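Side-chain contacts in ABC sugar (Ribose) transporter, periplasmic substrate-binding subunit (Rhodobacter sphaeroides, PDB 3L49), which probably binds a sugar in the periplasm and would pass it to a membrane ABC transporter for uptake: residues D16-L21 with G225-V230; T56-K61 with N83-P88; I65-G70 with P77-I82; Y108-E113 with A242-Q247. One frame throughout, in Å; residues are numbered along the deposited sequence.

Contact 1: residues D16-L21 with G225-V230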
loop_
_atom_site.group_PDB
_atom_site.type_symbol
_atom_site.label_atom_id
_atom_site.label_comp_id
_atom_site.label_asym_id
_atom_site.label_seq_id
_atom_site.Cartn_x
_atom_site.Cartn_y
_atom_site.Cartn_z
ATOM N N ASP A 16 10.003 -1.135 -6.941
ATOM C CA ASP A 16 10.279 -2.573 -6.972
ATOM C C ASP A 16 9.110 -3.409 -7.500
ATOM O O ASP A 16 9.327 -4.425 -8.160
ATOM C CB ASP A 16 10.669 -3.043 -5.561
ATOM C CG ASP A 16 11.428 -4.361 -5.558
ATOM O OD1 ASP A 16 12.520 -4.428 -6.168
ATOM O OD2 ASP A 16 10.941 -5.323 -4.918
ATOM N N HIS A 17 7.888 -2.951 -7.304
ATOM C CA HIS A 17 6.675 -3.662 -7.661
ATOM C C HIS A 17 5.761 -2.621 -8.222
ATOM O O HIS A 17 5.814 -1.421 -8.074
ATOM C CB HIS A 17 5.982 -4.391 -6.511
ATOM C CG HIS A 17 5.525 -3.485 -5.413
ATOM N ND1 HIS A 17 4.220 -3.059 -5.297
ATOM C CD2 HIS A 17 6.201 -2.918 -4.384
ATOM C CE1 HIS A 17 4.110 -2.274 -4.241
ATOM N NE2 HIS A 17 5.296 -2.172 -3.670
ATOM N N ASP A 18 4.692 -3.234 -8.702
ATOM C CA ASP A 18 3.793 -2.659 -9.712
ATOM C C ASP A 18 3.067 -1.374 -9.301
ATOM O O ASP A 18 2.967 -0.452 -10.064
ATOM C CB ASP A 18 2.768 -3.706 -10.138
ATOM C CG ASP A 18 1.990 -3.306 -11.347
ATOM O OD1 ASP A 18 2.601 -3.135 -12.409
ATOM O OD2 ASP A 18 0.764 -3.177 -11.258
ATOM N N TRP A 19 2.528 -1.358 -8.108
ATOM C CA TRP A 19 1.788 -0.227 -7.634
ATOM C C TRP A 19 2.734 0.954 -7.528
ATOM O O TRP A 19 2.448 2.021 -8.010
ATOM C CB TRP A 19 1.113 -0.537 -6.291
ATOM C CG TRP A 19 0.115 0.464 -5.810
ATOM C CD1 TRP A 19 -1.230 0.376 -5.872
ATOM C CD2 TRP A 19 0.393 1.696 -5.165
ATOM N NE1 TRP A 19 -1.795 1.456 -5.314
ATOM C CE2 TRP A 19 -0.821 2.284 -4.861
ATOM C CE3 TRP A 19 1.554 2.344 -4.788
ATOM C CZ2 TRP A 19 -0.901 3.477 -4.247
ATOM C CZ3 TRP A 19 1.469 3.512 -4.182
ATOM C CH2 TRP A 19 0.256 4.083 -3.912
ATOM N N ASP A 20 3.881 0.726 -6.918
ATOM C CA ASP A 20 4.877 1.773 -6.711
ATOM C C ASP A 20 5.372 2.354 -8.022
ATOM O O ASP A 20 5.498 3.565 -8.145
ATOM C CB ASP A 20 6.063 1.227 -5.916
ATOM C CG ASP A 20 5.738 1.007 -4.453
ATOM O OD1 ASP A 20 4.544 0.885 -4.107
ATOM O OD2 ASP A 20 6.685 0.941 -3.645
ATOM N N LEU A 21 5.650 1.481 -8.992
ATOM C CA LEU A 21 6.138 1.904 -10.294
ATOM C C LEU A 21 5.097 2.741 -11.031
ATOM O O LEU A 21 5.438 3.773 -11.610
ATOM C CB LEU A 21 6.585 0.706 -11.140
ATOM C CG LEU A 21 7.081 1.046 -12.556
ATOM C CD1 LEU A 21 8.360 1.867 -12.507
ATOM C CD2 LEU A 21 7.263 -0.203 -13.425
ATOM N N GLY A 225 -4.487 -4.502 -6.275
ATOM C CA GLY A 225 -4.954 -4.802 -7.616
ATOM C C GLY A 225 -3.825 -5.078 -8.594
ATOM O O GLY A 225 -3.940 -4.757 -9.783
ATOM N N SER A 226 -2.737 -5.670 -8.097
ATOM C CA SER A 226 -1.622 -6.115 -8.944
ATOM C C SER A 226 -2.127 -7.202 -9.893
ATOM O O SER A 226 -2.809 -8.132 -9.444
ATOM C CB SER A 226 -0.452 -6.636 -8.094
ATOM O OG SER A 226 -0.696 -7.947 -7.608
ATOM N N PRO A 227 -1.813 -7.073 -11.206
ATOM C CA PRO A 227 -2.366 -7.917 -12.277
ATOM C C PRO A 227 -2.371 -9.421 -11.993
ATOM O O PRO A 227 -3.343 -10.095 -12.331
ATOM C CB PRO A 227 -1.464 -7.594 -13.470
ATOM C CG PRO A 227 -1.068 -6.186 -13.240
ATOM C CD PRO A 227 -0.883 -6.064 -11.752
ATOM N N GLU A 228 -1.310 -9.920 -11.355
ATOM C CA GLU A 228 -1.220 -11.331 -10.948
ATOM C C GLU A 228 -2.229 -11.744 -9.874
ATOM O O GLU A 228 -2.776 -12.842 -9.939
ATOM C CB GLU A 228 0.213 -11.719 -10.543
ATOM C CG GLU A 228 1.189 -10.538 -10.374
ATOM C CD GLU A 228 2.609 -10.958 -9.967
ATOM O OE1 GLU A 228 3.451 -10.056 -9.743
ATOM O OE2 GLU A 228 2.882 -12.178 -9.864
ATOM N N PHE A 229 -2.493 -10.876 -8.899
ATOM C CA PHE A 229 -3.477 -11.219 -7.869
ATOM C C PHE A 229 -4.935 -11.083 -8.329
ATOM O O PHE A 229 -5.779 -11.907 -7.977
ATOM C CB PHE A 229 -3.229 -10.489 -6.545
ATOM C CG PHE A 229 -3.926 -11.130 -5.372
ATOM C CD1 PHE A 229 -3.466 -12.334 -4.841
ATOM C CD2 PHE A 229 -5.063 -10.545 -4.812
ATOM C CE1 PHE A 229 -4.120 -12.938 -3.764
ATOM C CE2 PHE A 229 -5.716 -11.133 -3.735
ATOM C CZ PHE A 229 -5.246 -12.332 -3.207
ATOM N N VAL A 230 -5.216 -10.053 -9.122
ATOM C CA VAL A 230 -6.522 -9.868 -9.772
ATOM C C VAL A 230 -6.925 -11.105 -10.586
ATOM O O VAL A 230 -8.018 -11.645 -10.408
ATOM C CB VAL A 230 -6.507 -8.604 -10.673
ATOM C CG1 VAL A 230 -7.769 -8.495 -11.518
ATOM C CG2 VAL A 230 -6.343 -7.366 -9.828
#
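Asp18 and Pro227 meet across the cleft of a two-lobed type I periplasmic binding protein fold, each at the N-terminal start of a helix, 18-33 in one lobe and 227-234 in the other. The contact is small, 88 Å² summed over both sides, and the nearest CA atoms, those of Asp18 and Ser226, stand 6.5 Å apart. No hydrogen bond joins the two segments.

The touching itself is between a carboxylate oxygen and the proline ring. The two side chains come from opposite directions: chi1 of -169° swings the Asp18 carboxylate toward Pro227, and OD2 is the nearer oxygen.

Polar bonds run along each side of the cleft. Asp18 OD2 forms a salt bridge with Lys22, one turn further along its own helix, while Ser226, the N-cap of helix 227-234, is held through its backbone N by Asp200. In one of its two conformers His17, the N-cap of helix 18-33, hydrogen-bonds an unidentified molecule, perhaps from the crystallisation liquor, through NE2; the Asp18 side chain is about 8 Å from it, consistent with a place near the binding site.

Asp18 OD2 lies 3.4 Å from Pro227 CD and 4.0 Å from Pro227 CG.

Contact 2: residues T56-K61 with N83-P88; sequences TLIAQK and NDAGIP
Ile58 and Ile87 both keep CG1 beside the backbone N and CG2 anti to it (chi1 -67° and -57°), and in Ile87 an extended second torsion, chi2 159°, carries CD1 out toward the end of helix 47-60. One meeting is between a methyl branch and a neighbouring CB, the other between a methyl tip and main chain.

Ile58 CG2 rests on Ala85 CB at 3.9 Å, where the CA atoms of these residues are 6.8 Å apart. Ile87 CD1 sits over the backbone of the last helical turn, 4.0 Å from Ile58 CA and 3.9 Å from Ile58 O. That carbonyl accepts a backbone bond from Lys61 N, at 3.2 Å. Lys61, the first residue past the helix, comes near with its CA, 4.5 Å from Ile87 CD1.

Both helices finish here. Helix 72-84 closes with a Schellman motif in which Gly86 has positive phi, and the turn brings Ile87 back against helix 47-60. Ile82 touches both isoleucines from helix 72-84, while Ile65 of strand 64-68 meets Ile87.

Between the segments 134 Å² of surface is buried without a hydrogen bond, by apolar side-chain and methyl-to-main-chain contact, so the fit depends on methyl shape rather than on directional bonds.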
loop_
_atom_site.group_PDB
_atom_site.type_symbol
_atom_site.label_atom_id
_atom_site.label_comp_id
_atom_site.label_asym_id
_atom_site.label_seq_id
_atom_site.Cartn_x
_atom_site.Cartn_y
_atom_site.Cartn_z
ATOM N N THR A 56 19.573 15.753 -0.654
ATOM C CA THR A 56 19.788 16.201 -2.029
ATOM C C THR A 56 18.728 17.194 -2.495
ATOM O O THR A 56 19.056 18.289 -2.973
ATOM C CB THR A 56 19.744 14.994 -2.971
ATOM O OG1 THR A 56 20.738 14.047 -2.567
ATOM C CG2 THR A 56 19.979 15.417 -4.412
ATOM N N LEU A 57 17.462 16.801 -2.336
ATOM C CA LEU A 57 16.322 17.608 -2.763
ATOM C C LEU A 57 16.251 18.932 -2.029
ATOM O O LEU A 57 16.037 19.967 -2.666
ATOM C CB LEU A 57 15.009 16.838 -2.607
ATOM C CG LEU A 57 14.708 15.714 -3.606
ATOM C CD1 LEU A 57 13.438 14.950 -3.210
ATOM C CD2 LEU A 57 14.610 16.229 -5.044
ATOM N N ILE A 58 16.452 18.895 -0.707
ATOM C CA ILE A 58 16.498 20.109 0.122
ATOM C C ILE A 58 17.554 21.083 -0.403
ATOM O O ILE A 58 17.273 22.270 -0.615
ATOM C CB ILE A 58 16.771 19.787 1.620
ATOM C CG1 ILE A 58 15.585 19.037 2.230
ATOM C CG2 ILE A 58 17.066 21.075 2.426
ATOM C CD1 ILE A 58 15.856 18.458 3.600
ATOM N N ALA A 59 18.750 20.547 -0.642
ATOM C CA ALA A 59 19.892 21.312 -1.135
ATOM C C ALA A 59 19.726 21.776 -2.584
ATOM O O ALA A 59 20.397 22.716 -3.005
ATOM C CB ALA A 59 21.174 20.496 -0.975
ATOM N N GLN A 60 18.844 21.121 -3.341
ATOM C CA GLN A 60 18.565 21.521 -4.728
ATOM C C GLN A 60 17.465 22.571 -4.851
ATOM O O GLN A 60 17.253 23.119 -5.937
ATOM C CB GLN A 60 18.229 20.313 -5.592
ATOM C CG GLN A 60 19.455 19.568 -6.092
ATOM C CD GLN A 60 19.123 18.244 -6.749
ATOM O OE1 GLN A 60 19.823 17.805 -7.659
ATOM N NE2 GLN A 60 18.055 17.601 -6.291
ATOM N N LYS A 61 16.785 22.842 -3.732
ATOM C CA LYS A 61 15.721 23.853 -3.636
ATOM C C LYS A 61 14.672 23.789 -4.764
ATOM O O LYS A 61 14.631 24.678 -5.629
ATOM C CB LYS A 61 16.321 25.263 -3.543
ATOM C CG LYS A 61 17.146 25.516 -2.299
ATOM C CD LYS A 61 17.984 26.779 -2.461
ATOM C CE LYS A 61 18.822 27.048 -1.224
ATOM N NZ LYS A 61 19.789 25.943 -0.961
ATOM N N ASN A 83 10.228 21.220 5.813
ATOM C CA ASN A 83 9.419 22.331 6.317
ATOM C C ASN A 83 10.310 23.489 6.764
ATOM O O ASN A 83 9.989 24.654 6.503
ATOM C CB ASN A 83 8.507 21.890 7.477
ATOM C CG ASN A 83 7.516 20.790 7.086
ATOM O OD1 ASN A 83 7.071 20.021 7.939
ATOM N ND2 ASN A 83 7.159 20.722 5.808
ATOM N N ASP A 84 11.429 23.151 7.416
ATOM C CA ASP A 84 12.446 24.121 7.843
ATOM C C ASP A 84 13.043 24.874 6.665
ATOM O O ASP A 84 13.262 26.080 6.741
ATOM C CB ASP A 84 13.574 23.434 8.626
ATOM C CG ASP A 84 13.118 22.885 9.974
ATOM O OD1 ASP A 84 13.949 22.252 10.669
ATOM O OD2 ASP A 84 11.933 23.076 10.339
ATOM N N ALA A 85 13.281 24.158 5.569
ATOM C CA ALA A 85 13.815 24.756 4.346
ATOM C C ALA A 85 12.792 25.622 3.603
ATOM O O ALA A 85 13.147 26.347 2.670
ATOM C CB ALA A 85 14.361 23.675 3.436
ATOM N N GLY A 86 11.531 25.549 4.026
ATOM C CA GLY A 86 10.448 26.323 3.416
ATOM C C GLY A 86 9.993 25.782 2.068
ATOM O O GLY A 86 9.526 26.541 1.213
ATOM N N ILE A 87 10.135 24.471 1.875
ATOM C CA ILE A 87 9.746 23.822 0.628
ATOM C C ILE A 87 8.416 23.106 0.854
ATOM O O ILE A 87 8.300 22.309 1.786
ATOM C CB ILE A 87 10.829 22.812 0.137
ATOM C CG1 ILE A 87 12.188 23.500 -0.046
ATOM C CG2 ILE A 87 10.402 22.123 -1.168
ATOM C CD1 ILE A 87 13.376 22.534 -0.030
ATOM N N PRO A 88 7.404 23.404 0.009
ATOM C CA PRO A 88 6.083 22.775 0.083
ATOM C C PRO A 88 6.155 21.253 -0.053
ATOM O O PRO A 88 6.785 20.734 -0.978
ATOM C CB PRO A 88 5.343 23.386 -1.105
ATOM C CG PRO A 88 6.031 24.665 -1.365
ATOM C CD PRO A 88 7.465 24.400 -1.077
#

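Contact 3: residues I65-G70 with P77-I82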
loop_
_atom_site.group_PDB
_atom_site.type_symbol
_atom_site.label_atom_id
_atom_site.label_comp_id
_atom_site.label_asym_id
_atom_site.label_seq_id
_atom_site.Cartn_x
_atom_site.Cartn_y
_atom_site.Cartn_z
ATOM N N ILE A 65 8.245 19.309 -3.026
ATOM C CA ILE A 65 8.646 17.899 -2.931
ATOM C C ILE A 65 7.420 16.984 -2.777
ATOM O O ILE A 65 6.511 17.283 -1.992
ATOM C CB ILE A 65 9.670 17.694 -1.780
ATOM C CG1 ILE A 65 11.006 18.355 -2.152
ATOM C CG2 ILE A 65 9.873 16.198 -1.445
ATOM C CD1 ILE A 65 12.000 18.494 -0.994
ATOM N N ILE A 66 7.382 15.898 -3.558
ATOM C CA ILE A 66 6.402 14.828 -3.344
ATOM C C ILE A 66 7.070 13.588 -2.775
ATOM O O ILE A 66 7.981 13.027 -3.369
ATOM C CB ILE A 66 5.612 14.431 -4.613
ATOM C CG1 ILE A 66 5.161 15.656 -5.418
ATOM C CG2 ILE A 66 4.399 13.609 -4.213
ATOM C CD1 ILE A 66 4.421 15.299 -6.702
ATOM N N GLU A 67 6.615 13.164 -1.606
ATOM C CA GLU A 67 7.177 11.992 -0.964
ATOM C C GLU A 67 6.232 10.804 -1.181
ATOM O O GLU A 67 5.031 10.923 -0.984
ATOM C CB GLU A 67 7.389 12.283 0.527
ATOM C CG GLU A 67 8.415 11.400 1.229
ATOM C CD GLU A 67 7.931 9.978 1.442
ATOM O OE1 GLU A 67 6.723 9.785 1.697
ATOM O OE2 GLU A 67 8.762 9.055 1.336
ATOM N N GLN A 68 6.775 9.650 -1.556
ATOM C CA GLN A 68 5.948 8.456 -1.755
ATOM C C GLN A 68 6.351 7.280 -0.864
ATOM O O GLN A 68 7.472 6.786 -0.949
ATOM C CB GLN A 68 5.973 8.051 -3.225
ATOM C CG GLN A 68 5.307 6.735 -3.536
ATOM C CD GLN A 68 5.262 6.465 -5.020
ATOM O OE1 GLN A 68 5.044 7.374 -5.818
ATOM N NE2 GLN A 68 5.473 5.206 -5.404
ATOM N N LEU A 69 5.419 6.856 -0.011
ATOM C CA LEU A 69 5.557 5.680 0.876
ATOM C C LEU A 69 6.772 5.683 1.805
ATOM O O LEU A 69 7.411 6.710 2.002
ATOM C CB LEU A 69 5.467 4.370 0.081
ATOM C CG LEU A 69 4.058 4.020 -0.398
ATOM C CD1 LEU A 69 4.116 3.176 -1.652
ATOM C CD2 LEU A 69 3.251 3.323 0.707
ATOM N N GLY A 70 7.077 4.526 2.386
ATOM C CA GLY A 70 8.192 4.420 3.312
ATOM C C GLY A 70 7.776 4.501 4.765
ATOM O O GLY A 70 6.599 4.706 5.077
ATOM N N PRO A 77 11.981 13.338 11.073
ATOM C CA PRO A 77 12.909 14.473 11.249
ATOM C C PRO A 77 13.361 15.104 9.934
ATOM O O PRO A 77 13.713 16.281 9.910
ATOM C CB PRO A 77 14.120 13.846 11.953
ATOM C CG PRO A 77 13.633 12.543 12.500
ATOM C CD PRO A 77 12.598 12.075 11.542
ATOM N N TRP A 78 13.341 14.323 8.856
ATOM C CA TRP A 78 13.766 14.810 7.543
ATOM C C TRP A 78 12.646 15.557 6.843
ATOM O O TRP A 78 12.898 16.521 6.116
ATOM C CB TRP A 78 14.345 13.662 6.705
ATOM C CG TRP A 78 15.566 13.123 7.379
ATOM C CD1 TRP A 78 15.660 11.979 8.122
ATOM C CD2 TRP A 78 16.854 13.757 7.451
ATOM N NE1 TRP A 78 16.932 11.848 8.627
ATOM C CE2 TRP A 78 17.683 12.929 8.234
ATOM C CE3 TRP A 78 17.389 14.941 6.916
ATOM C CZ2 TRP A 78 19.025 13.238 8.489
ATOM C CZ3 TRP A 78 18.719 15.251 7.176
ATOM C CH2 TRP A 78 19.519 14.402 7.956
ATOM N N LEU A 79 11.416 15.116 7.098
ATOM C CA LEU A 79 10.213 15.816 6.666
ATOM C C LEU A 79 10.112 17.176 7.356
ATOM O O LEU A 79 9.735 18.172 6.732
ATOM C CB LEU A 79 8.973 14.971 6.962
ATOM C CG LEU A 79 8.835 13.612 6.263
ATOM C CD1 LEU A 79 7.590 12.893 6.742
ATOM C CD2 LEU A 79 8.826 13.728 4.736
ATOM N N GLN A 80 10.465 17.200 8.641
ATOM C CA GLN A 80 10.580 18.431 9.421
ATOM C C GLN A 80 11.580 19.418 8.806
ATOM O O GLN A 80 11.307 20.617 8.738
ATOM C CB GLN A 80 10.973 18.097 10.866
ATOM C CG GLN A 80 11.171 19.305 11.778
ATOM C CD GLN A 80 9.873 20.026 12.071
ATOM O OE1 GLN A 80 9.052 19.551 12.858
ATOM N NE2 GLN A 80 9.677 21.180 11.438
ATOM N N LYS A 81 12.723 18.906 8.348
ATOM C CA LYS A 81 13.748 19.733 7.698
ATOM C C LYS A 81 13.340 20.283 6.321
ATOM O O LYS A 81 13.811 21.362 5.934
ATOM C CB LYS A 81 15.093 19.004 7.637
ATOM C CG LYS A 81 15.896 19.094 8.938
ATOM C CD LYS A 81 16.824 17.897 9.116
ATOM C CE LYS A 81 17.419 17.855 10.523
ATOM N NZ LYS A 81 17.732 16.459 10.970
ATOM N N ILE A 82 12.472 19.565 5.597
ATOM C CA ILE A 82 11.851 20.111 4.371
ATOM C C ILE A 82 10.979 21.329 4.714
ATOM O O ILE A 82 11.006 22.349 4.006
ATOM C CB ILE A 82 11.021 19.057 3.582
ATOM C CG1 ILE A 82 11.888 17.860 3.198
ATOM C CG2 ILE A 82 10.421 19.669 2.298
ATOM C CD1 ILE A 82 11.112 16.583 2.897
#
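Ile65 and Ile82 face each other inside the beta-alpha-beta unit formed by strand 64-68, helix 72-84 and strand 89-92, an element of the alpha/beta lobe of a type I periplasmic binding protein. They bury nearly equal areas, 45 and 46 Å² of the 141 Å² in the contact, and both CB bonds are directed at the opposite segment although the CA atoms remain 8.3 Å apart.

The side chains meet at a slant. Ile65 reaches out with its long branch, since chi2 of 167° extends CD1 away from the strand, and this terminal methyl lands on the short branch of Ile82, with Ile65 CD1 and Ile82 CG2 3.8 Å apart. Other apolar side chains join the pair: Leu57 packs on Ile65, and Ile54 of helix 47-60 packs on Ile82. The strand's alternation sends Ile66 and Gln68 to the other side of the sheet, against helix 18-33.

Leu79, three residues before Ile82 on the helix, makes the second, looser meeting. Its CB does not aim straight at the strand, and the branch end closes the gap to Glu67 instead. Glu67 offers aliphatic chain here: its carboxylate turns away from the leucine, to where OE1 hydrogen-bonds Thr94 OG1. A buried acid thus has a polar partner at its end while its stem lines an apolar interface, which contains no hydrogen bond between the segments. The nearest atoms of this second pair are Glu67 CG and Leu79 CD2, 4.2 Å apart.

Contact 4: residues Y108-E113 with A242-Q247; sequences YSIGAE and AVAAQQ
Ile110, in helix 107-122, passes over Ala244, in strand 240-245, with the two CA atoms 6.4 Å apart and the CB bonds of both residues pointing across the interface. This is a helix-on-sheet layer of the alpha/beta fold.

Ile110 buries 53 Å², half of the 107 Å² total, and does its touching with the short branch: CG2 lies 3.7 Å from Ala244 CB. The short alanine side chain is consistent with the close approach of the two CA atoms. The other branch of the isoleucine runs on along the strand, its chi2 of 161° extending CD1 toward Gln246, where Ile110 CD1 approaches Gln246 CG at a loose 4.5 Å. Val223 touches all three residues, and Ala276 of strand 271-280 adds a further apolar neighbour for Ile110.

Gln246 gives only its aliphatic part to this meeting. Its amide is engaged outside the segments: OE1 hydrogen-bonds Ser105 OG, and NE2 hydrogen-bonds an unidentified bound molecule, probably from the crystallisation liquor.

Because no hydrogen bond links the two segments, the helix is seated on the strand by apolar contact, methyl on methyl at Ala244 and methyl on methylene at Gln246. The same packing borders the stem of a glutamine whose amide bonds Ser105 and the unidentified molecule, consistent with a place in the binding cleft.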
loop_
_atom_site.group_PDB
_atom_site.type_symbol
_atom_site.label_atom_id
_atom_site.label_comp_id
_atom_site.label_asym_id
_atom_site.label_seq_id
_atom_site.Cartn_x
_atom_site.Cartn_y
_atom_site.Cartn_z
ATOM N N TYR A 108 -9.646 3.477 4.975
ATOM C CA TYR A 108 -10.609 3.216 6.039
ATOM C C TYR A 108 -11.754 2.338 5.544
ATOM O O TYR A 108 -12.107 1.362 6.198
ATOM C CB TYR A 108 -11.169 4.540 6.559
ATOM C CG TYR A 108 -10.131 5.488 7.117
ATOM C CD1 TYR A 108 -9.519 6.447 6.304
ATOM C CD2 TYR A 108 -9.769 5.435 8.458
ATOM C CE1 TYR A 108 -8.572 7.318 6.817
ATOM C CE2 TYR A 108 -8.826 6.295 8.972
ATOM C CZ TYR A 108 -8.235 7.236 8.156
ATOM O OH TYR A 108 -7.299 8.100 8.692
ATOM N N SER A 109 -12.329 2.702 4.396
ATOM C CA SER A 109 -13.365 1.910 3.725
ATOM C C SER A 109 -12.761 0.608 3.222
ATOM O O SER A 109 -13.285 -0.472 3.499
ATOM C CB SER A 109 -13.967 2.672 2.529
ATOM O OG SER A 109 -14.595 3.878 2.918
ATOM N N ILE A 110 -11.661 0.734 2.475
ATOM C CA ILE A 110 -10.898 -0.402 1.960
ATOM C C ILE A 110 -10.615 -1.423 3.058
ATOM O O ILE A 110 -10.940 -2.599 2.897
ATOM C CB ILE A 110 -9.583 0.075 1.290
ATOM C CG1 ILE A 110 -9.862 0.583 -0.127
ATOM C CG2 ILE A 110 -8.511 -1.018 1.254
ATOM C CD1 ILE A 110 -8.750 1.470 -0.680
ATOM N N GLY A 111 -10.065 -0.959 4.183
ATOM C CA GLY A 111 -9.662 -1.844 5.262
ATOM C C GLY A 111 -10.854 -2.575 5.831
ATOM O O GLY A 111 -10.783 -3.776 6.094
ATOM N N ALA A 112 -11.957 -1.846 5.993
ATOM C CA ALA A 112 -13.177 -2.403 6.553
ATOM C C ALA A 112 -13.841 -3.395 5.606
ATOM O O ALA A 112 -14.086 -4.537 5.995
ATOM C CB ALA A 112 -14.148 -1.285 6.950
ATOM N N GLU A 113 -14.101 -2.967 4.367
ATOM C CA GLU A 113 -14.790 -3.802 3.373
ATOM C C GLU A 113 -14.086 -5.115 3.067
ATOM O O GLU A 113 -14.742 -6.151 2.960
ATOM C CB GLU A 113 -15.038 -3.037 2.076
ATOM C CG GLU A 113 -16.191 -2.051 2.174
ATOM C CD GLU A 113 -16.287 -1.126 0.975
ATOM O OE1 GLU A 113 -16.244 -1.619 -0.177
ATOM O OE2 GLU A 113 -16.415 0.098 1.192
ATOM N N ALA A 242 -10.335 -12.142 -2.420
ATOM C CA ALA A 242 -10.738 -10.769 -2.758
ATOM C C ALA A 242 -9.564 -9.806 -2.752
ATOM O O ALA A 242 -8.571 -10.021 -2.063
ATOM C CB ALA A 242 -11.848 -10.248 -1.814
ATOM N N VAL A 243 -9.697 -8.732 -3.519
ATOM C CA VAL A 243 -8.669 -7.704 -3.599
ATOM C C VAL A 243 -9.301 -6.315 -3.665
ATOM O O VAL A 243 -10.290 -6.104 -4.367
ATOM C CB VAL A 243 -7.673 -7.972 -4.776
ATOM C CG1 VAL A 243 -8.366 -7.948 -6.145
ATOM C CG2 VAL A 243 -6.515 -7.008 -4.741
ATOM N N ALA A 244 -8.749 -5.381 -2.899
ATOM C CA ALA A 244 -9.113 -3.977 -3.017
ATOM C C ALA A 244 -8.270 -3.335 -4.117
ATOM O O ALA A 244 -7.104 -3.001 -3.902
ATOM C CB ALA A 244 -8.916 -3.266 -1.692
ATOM N N ALA A 245 -8.858 -3.176 -5.299
ATOM C CA ALA A 245 -8.121 -2.665 -6.450
ATOM C C ALA A 245 -8.047 -1.144 -6.489
ATOM O O ALA A 245 -9.063 -0.476 -6.684
ATOM C CB ALA A 245 -8.714 -3.191 -7.722
ATOM N N GLN A 246 -6.831 -0.613 -6.338
ATOM C CA GLN A 246 -6.579 0.825 -6.304
ATOM C C GLN A 246 -6.188 1.385 -7.669
ATOM O O GLN A 246 -5.962 0.638 -8.610
ATOM C CB GLN A 246 -5.439 1.128 -5.337
ATOM C CG GLN A 246 -5.684 0.771 -3.885
ATOM C CD GLN A 246 -4.533 1.225 -3.029
ATOM O OE1 GLN A 246 -4.543 2.332 -2.495
ATOM N NE2 GLN A 246 -3.500 0.396 -2.939
ATOM N N GLN A 247 -6.077 2.710 -7.760
ATOM C CA GLN A 247 -5.602 3.359 -8.984
ATOM C C GLN A 247 -4.319 4.181 -8.765
ATOM O O GLN A 247 -4.394 5.416 -8.679
ATOM C CB GLN A 247 -6.703 4.250 -9.566
ATOM C CG GLN A 247 -7.984 3.522 -9.943
ATOM C CD GLN A 247 -9.194 4.435 -9.961
ATOM O OE1 GLN A 247 -9.081 5.638 -10.194
ATOM N NE2 GLN A 247 -10.368 3.862 -9.725
#

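Contacts 2 and 3 lie in one lobe, centres about 10 Å apart: both use helix 72-84, and Pro88 of contact 2 pairs with the strand of contact 3 through the backbone. Contact 4 belongs to the opposite side of the chain's centre, about 26 Å from contact 3 between centres, yet its strand is part of the same mixed sheet. Contact 1 bridges the two sides: Asp20 and Trp19 touch Gln68 and Leu69 of contact 3, while Phe229 packs on Val243 of contact 4. In sequence, contacts 2 and 3 fall between the halves of contact 1. Contacts 2 to 4 pack apolar groups within lobes; contact 1 spans them, near the unidentified molecule that His17 and Gln246 contact.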